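Local coordinates for protein 6-phosphogluconate dehydrogenase, NAD-binding (Mycolicibacterium smegmatis MC2 155, PDB 6SMT) that reduces imines with S selectivity as an imine reductase that binds NADPH, at residues B[200-204]-B[205-209]; B[246-249]-B[250-254]. All blocks are in the same frame, centred on the assembly; numbering follows the deposited sequence.

Interaction 1: B[200-204]-B[205-209]; sequences NGIEP and SELMP
Glu203 O takes two backbone bonds from the first turn of helix 204-231. Leu207 N approaches at 3.1 Å, while Glu206 N, 2.9 Å from the same Glu203 O, comes in 54° above the carbonyl plane. Glu203 is thus the N-cap residue, and its own amide is tied back through a water: the water accepts from Glu203 N and donates to Glu206 OE1 at 2.6 Å. An extended chain with CG anti to the backbone N (chi1 -173°) carries Glu206 across Ile202 at about a right angle, bringing OE1 to this water. The same OE1 forms a salt bridge with Arg171 of the second subunit. Ile202 CG2 packs 4.1 Å from Leu207 CB. Pro204 opens the helix, where its ring nitrogen needs no acceptor, and Pro204 O receives Met208 N at 2.9 Å. At the start of the loop Gly201, with positive phi, is the C-prime residue of the Schellman motif that ends helix 171-199. With its carboxylate shared between the bridging water and a foreign arginine, Glu206 couples the start of this helix to the dimer interface, and the arginine would be expected to favour its charged form.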
ATOM      1  N   ASN B 200      17.435  10.507   5.537  1.00 17.89           N
ATOM      2  CA  ASN B 200      17.280  10.869   6.959  1.00 18.13           C
ATOM      3  C   ASN B 200      18.083   9.936   7.866  1.00 17.45           C
ATOM      4  O   ASN B 200      17.835   9.906   9.095  1.00 19.73           O
ATOM      5  CB  ASN B 200      15.806  10.931   7.380  1.00 19.44           C
ATOM      6  CG  ASN B 200      15.148  12.222   6.956  1.00 21.69           C
ATOM      7  OD1 ASN B 200      15.148  13.236   7.688  1.00 23.53           O
ATOM      8  ND2 ASN B 200      14.497  12.183   5.794  1.00 20.53           N
ATOM      9  N   GLY B 201      18.997   9.135   7.330  1.00 18.40           N
ATOM     10  CA  GLY B 201      19.857   8.231   8.127  1.00 17.31           C
ATOM     11  C   GLY B 201      19.187   7.011   8.663  1.00 18.31           C
ATOM     12  O   GLY B 201      19.658   6.385   9.621  1.00 20.45           O
ATOM     13  N   ILE B 202      18.084   6.589   8.022  1.00 16.49           N
ATOM     14  CA  ILE B 202      17.406   5.331   8.375  1.00 16.18           C
ATOM     15  C   ILE B 202      17.524   4.348   7.211  1.00 16.22           C
ATOM     16  O   ILE B 202      16.917   4.576   6.167  1.00 16.17           O
ATOM     17  CB  ILE B 202      15.911   5.600   8.712  1.00 15.57           C
ATOM     18  CG1 ILE B 202      15.733   6.690   9.768  1.00 17.20           C
ATOM     19  CG2 ILE B 202      15.223   4.303   9.039  1.00 15.86           C
ATOM     20  CD1 ILE B 202      14.280   7.247   9.820  1.00 17.80           C
ATOM     21  N   GLU B 203      18.358   3.313   7.372  1.00 16.41           N
ATOM     22  CA  GLU B 203      18.582   2.309   6.310  1.00 17.88           C
ATOM     23  C   GLU B 203      17.330   1.449   6.222  1.00 16.70           C
ATOM     24  O   GLU B 203      16.555   1.351   7.166  1.00 16.72           O
ATOM     25  CB  GLU B 203      19.863   1.571   6.623  1.00 19.22           C
ATOM     26  CG  GLU B 203      21.094   2.452   6.335  1.00 22.49           C
ATOM     27  CD  GLU B 203      21.251   2.728   4.850  1.00 25.54           C
ATOM     28  OE1 GLU B 203      21.583   1.751   4.149  1.00 31.92           O
ATOM     29  OE2 GLU B 203      20.835   3.809   4.314  1.00 27.59           O
ATOM     30  N   PRO B 204      17.141   0.763   5.072  1.00 16.95           N
ATOM     31  CA  PRO B 204      15.949  -0.029   4.876  1.00 17.63           C
ATOM     32  C   PRO B 204      15.784  -1.056   5.975  1.00 17.12           C
ATOM     33  O   PRO B 204      14.674  -1.274   6.453  1.00 17.47           O
ATOM     34  CB  PRO B 204      16.188  -0.650   3.475  1.00 17.19           C
ATOM     35  CG  PRO B 204      16.987   0.402   2.773  1.00 17.87           C
ATOM     36  CD  PRO B 204      17.920   0.942   3.838  1.00 18.40           C
ATOM     37  N   SER B 205      16.865  -1.697   6.395  1.00 17.31           N
ATOM     38  CA  SER B 205      16.761  -2.737   7.446  1.00 18.35           C
ATOM     39  C   SER B 205      16.211  -2.184   8.768  1.00 17.75           C
ATOM     40  O   SER B 205      15.546  -2.928   9.476  1.00 18.29           O
ATOM     41  CB  SER B 205      18.063  -3.431   7.689  1.00 20.68           C
ATOM     42  OG  SER B 205      19.066  -2.501   7.954  1.00 27.96           O
ATOM     43  N   GLU B 206      16.482  -0.908   9.038  1.00 17.15           N
ATOM     44  CA  GLU B 206      15.998  -0.285  10.294  1.00 16.94           C
ATOM     45  C   GLU B 206      14.523   0.120  10.113  1.00 16.35           C
ATOM     46  O   GLU B 206      13.724   0.004  11.102  1.00 15.84           O
ATOM     47  CB  GLU B 206      16.845   0.900  10.701  1.00 16.75           C
ATOM     48  CG  GLU B 206      16.463   1.422  12.054  1.00 16.30           C
ATOM     49  CD  GLU B 206      17.351   2.554  12.541  1.00 18.24           C
ATOM     50  OE1 GLU B 206      18.061   3.200  11.745  1.00 21.40           O
ATOM     51  OE2 GLU B 206      17.159   2.886  13.725  1.00 19.95           O
ATOM     52  N   LEU B 207      14.125   0.522   8.929  1.00 14.99           N
ATOM     53  CA  LEU B 207      12.701   0.875   8.713  1.00 14.25           C
ATOM     54  C   LEU B 207      11.788  -0.330   8.672  1.00 14.77           C
ATOM     55  O   LEU B 207      10.647  -0.237   9.077  1.00 14.32           O
ATOM     56  CB  LEU B 207      12.583   1.632   7.388  1.00 15.08           C
ATOM     57  CG  LEU B 207      11.245   2.329   7.176  1.00 15.19           C
ATOM     58  CD1 LEU B 207      11.109   3.545   8.114  1.00 16.25           C
ATOM     59  CD2 LEU B 207      11.081   2.755   5.753  1.00 16.39           C
ATOM     60  N   MET B 208      12.307  -1.480   8.200  1.00 15.99           N
ATOM     61  CA  MET B 208      11.393  -2.552   7.802  1.00 15.78           C
ATOM     62  C   MET B 208      10.489  -3.060   8.907  1.00 14.59           C
ATOM     63  O   MET B 208       9.325  -3.344   8.640  1.00 14.60           O
ATOM     64  CB  MET B 208      12.178  -3.729   7.189  1.00 16.61           C
ATOM     65  CG  MET B 208      12.544  -3.494   5.800  1.00 18.55           C
ATOM     66  SD  MET B 208      11.173  -2.863   4.740  1.00 22.58           S
ATOM     67  CE  MET B 208      10.036  -4.075   4.800  1.00 16.27           C
ATOM     68  N   PRO B 209      10.900  -3.267  10.188  1.00 14.35           N
ATOM     69  CA  PRO B 209       9.933  -3.722  11.188  1.00 15.14           C
ATOM     70  C   PRO B 209       8.729  -2.804  11.279  1.00 13.64           C
ATOM     71  O   PRO B 209       7.588  -3.229  11.453  1.00 16.13           O
ATOM     72  CB  PRO B 209      10.791  -3.796  12.432  1.00 16.80           C
ATOM     73  CG  PRO B 209      12.215  -3.969  11.971  1.00 19.45           C
ATOM     74  CD  PRO B 209      12.288  -3.176  10.685  1.00 16.69           C
TER
HETATM   75  O   HOH W   1      19.786   2.693   9.843  1.00 20.66           O

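Interaction 2: B[246-249]-B[250-254]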
ATOM      1  N   SER B 246      -3.023  18.579   6.234  1.00 12.74           N
ATOM      2  CA  SER B 246      -1.835  19.074   6.885  1.00 12.91           C
ATOM      3  C   SER B 246      -0.693  18.081   6.754  1.00 12.05           C
ATOM      4  O   SER B 246       0.422  18.409   6.364  1.00 13.06           O
ATOM      5  CB  SER B 246      -2.151  19.269   8.351  1.00 15.04           C
ATOM      6  OG  SER B 246      -0.983  19.591   9.050  1.00 21.27           O
ATOM      7  N   SER B 247      -0.987  16.798   7.012  1.00 11.81           N
ATOM      8  CA  SER B 247       0.061  15.782   7.001  1.00 12.02           C
ATOM      9  C   SER B 247       0.766  15.648   5.657  1.00 12.08           C
ATOM     10  O   SER B 247       2.004  15.602   5.566  1.00 11.88           O
ATOM     11  CB  SER B 247      -0.525  14.450   7.467  1.00 11.80           C
ATOM     12  OG  SER B 247       0.573  13.520   7.589  1.00 13.38           O
ATOM     13  N   VAL B 248      -0.018  15.594   4.590  0.75 11.88           N
ATOM     14  CA  VAL B 248       0.570  15.366   3.261  0.75 11.87           C
ATOM     15  C   VAL B 248       1.528  16.506   2.887  0.75 11.52           C
ATOM     16  O   VAL B 248       2.552  16.205   2.239  0.75 12.79           O
ATOM     17  CB  VAL B 248      -0.514  15.136   2.194  0.75 11.88           C
ATOM     18  CG1 VAL B 248      -1.267  16.408   1.852  0.75 12.07           C
ATOM     19  CG2 VAL B 248       0.066  14.445   0.960  0.75 12.51           C
ATOM     20  N   ARG B 249       1.252  17.724   3.339  1.00 13.56           N
ATOM     21  CA  ARG B 249       2.232  18.813   3.100  1.00 15.16           C
ATOM     22  C   ARG B 249       3.587  18.544   3.717  1.00 13.93           C
ATOM     23  O   ARG B 249       4.646  18.808   3.123  1.00 15.54           O
ATOM     24  CB  ARG B 249       1.624  20.130   3.568  1.00 16.54           C
ATOM     25  CG  ARG B 249       0.542  20.615   2.638  1.00 17.82           C
ATOM     26  CD  ARG B 249      -0.187  21.799   3.187  1.00 21.42           C
ATOM     27  NE  ARG B 249      -1.011  22.320   2.122  1.00 26.04           N
ATOM     28  CZ  ARG B 249      -2.104  21.809   1.537  1.00 28.26           C
ATOM     29  NH1 ARG B 249      -2.638  20.591   1.790  1.00 21.74           N
ATOM     30  NH2 ARG B 249      -2.555  22.540   0.518  1.00 30.08           N
ATOM     31  N   HIS B 250       3.568  17.976   4.958  1.00 14.80           N
ATOM     32  CA  HIS B 250       4.812  17.588   5.637  1.00 14.15           C
ATOM     33  C   HIS B 250       5.599  16.565   4.859  1.00 13.51           C
ATOM     34  O   HIS B 250       6.800  16.649   4.699  1.00 14.00           O
ATOM     35  CB  HIS B 250       4.492  17.099   7.038  1.00 13.52           C
ATOM     36  CG  HIS B 250       3.669  17.957   7.855  1.00 14.45           C
ATOM     37  ND1 HIS B 250       2.840  17.448   8.835  1.00 14.50           N
ATOM     38  CD2 HIS B 250       3.431  19.298   7.832  1.00 14.77           C
ATOM     39  CE1 HIS B 250       2.149  18.414   9.347  1.00 15.29           C
ATOM     40  NE2 HIS B 250       2.507  19.608   8.752  1.00 16.26           N
ATOM     41  N   LEU B 251       4.854  15.524   4.362  1.00 12.63           N
ATOM     42  CA  LEU B 251       5.448  14.467   3.579  1.00 12.86           C
ATOM     43  C   LEU B 251       6.124  15.012   2.331  1.00 13.36           C
ATOM     44  O   LEU B 251       7.219  14.549   2.017  1.00 14.59           O
ATOM     45  CB  LEU B 251       4.411  13.381   3.294  1.00 12.96           C
ATOM     46  CG  LEU B 251       3.614  12.853   4.514  1.00 12.64           C
ATOM     47  CD1 LEU B 251       2.643  11.776   4.037  1.00 13.06           C
ATOM     48  CD2 LEU B 251       4.551  12.238   5.544  1.00 13.45           C
ATOM     49  N   ILE B 252       5.405  15.895   1.611  1.00 14.63           N
ATOM     50  CA  ILE B 252       5.996  16.511   0.399  1.00 15.23           C
ATOM     51  C   ILE B 252       7.237  17.397   0.714  1.00 15.18           C
ATOM     52  O   ILE B 252       8.239  17.206   0.001  1.00 16.07           O
ATOM     53  CB  ILE B 252       4.889  17.284  -0.271  1.00 14.50           C
ATOM     54  CG1 ILE B 252       3.850  16.339  -0.868  1.00 13.87           C
ATOM     55  CG2 ILE B 252       5.498  18.191  -1.354  1.00 17.22           C
ATOM     56  CD1 ILE B 252       2.518  16.983  -1.206  1.00 14.04           C
ATOM     57  N   ALA B 253       7.176  18.113   1.746  1.00 15.36           N
ATOM     58  CA  ALA B 253       8.346  18.914   2.219  1.00 16.88           C
ATOM     59  C   ALA B 253       9.514  17.994   2.545  1.00 18.51           C
ATOM     60  O   ALA B 253      10.686  18.212   2.149  1.00 19.74           O
ATOM     61  CB  ALA B 253       7.959  19.736   3.361  1.00 17.58           C
ATOM     62  N   ALA B 254       9.261  16.896   3.272  1.00 17.26           N
ATOM     63  CA  ALA B 254      10.354  15.961   3.585  1.00 16.88           C
ATOM     64  C   ALA B 254      10.939  15.330   2.361  1.00 18.06           C
ATOM     65  O   ALA B 254      12.194  15.081   2.273  1.00 19.24           O
ATOM     66  CB  ALA B 254       9.813  14.945   4.583  1.00 18.66           C
TER
HETATM   67  O   HOH W   2       2.764  14.674   8.924  1.00 14.95           O
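The imidazole of His250 lies over the preceding turn of helix 241-257, with Ser246 O 3.3 Å from the ring plane and above its centre. Its CG is anti to the carbonyl carbon (chi1 -51°), which swings the ring back toward the N-terminal end of the helix. There Ser246 OG comes within 3.4 Å of His250 CE1, a van der Waals approach. The backbone bond beneath the ring, from His250 N to Ser246 O, is weak at 3.5 Å. In the ring plane, at its edge, a water sits 2.8 Å from His250 ND1 and also bonds Ser247 OG, bridging the two side chains. The side chain of Ser247 is about 5 Å from a bound NADPH.

Arg249 runs back along the helix. Its chain is extended from CG to NE, and NH1 forms a hydrogen bond to Ala245 O and a salt bridge with Asp273, which reaches across to helix 263-280. Arg249 O meanwhile accepts Ala253 N at 3.0 Å. One turn apart, Val248 and Ile252 are joined by a backbone bond in which Ile252 N donates to Val248 O at 2.9 Å, with an N-H...O angle of 166°. In the modelled conformer of Val248, one of two, their side chains point the same way side by side.

The surroundings of the helix are shared between its own chain and the partner. Val248, Leu251 and Ile252 meet helix 263-280, Leu251 and Ile252 at Leu265, while His250 and Leu251 also reach the second subunit. There His250 packs on Ser101 of the second subunit, an NADPH-binding residue following strand 95-98, and Leu251 on Leu180 of the second subunit, in helix 171-199.

How the interactions relate
Both contacts belong to the helical C-terminal domain and come in series along the chain: interaction 1 covers the loop after helix 171-199 and the start of helix 204-231, and interaction 2 lies within the next helix, 241-257. Their centres are 19 Å apart; the nearest atoms approach to about 5 Å without touching. Each also meets the second subunit, but in different surroundings. Residues 200-209 lie away from the annotated sites, at a turn between two long helices, whereas Ser247 of residues 246-254 comes near a bound NADPH, and that segment touches the partner's cofactor-binding region. This is consistent with a C-terminal domain that contributes to the dimer and to a cofactor site near the subunit boundary.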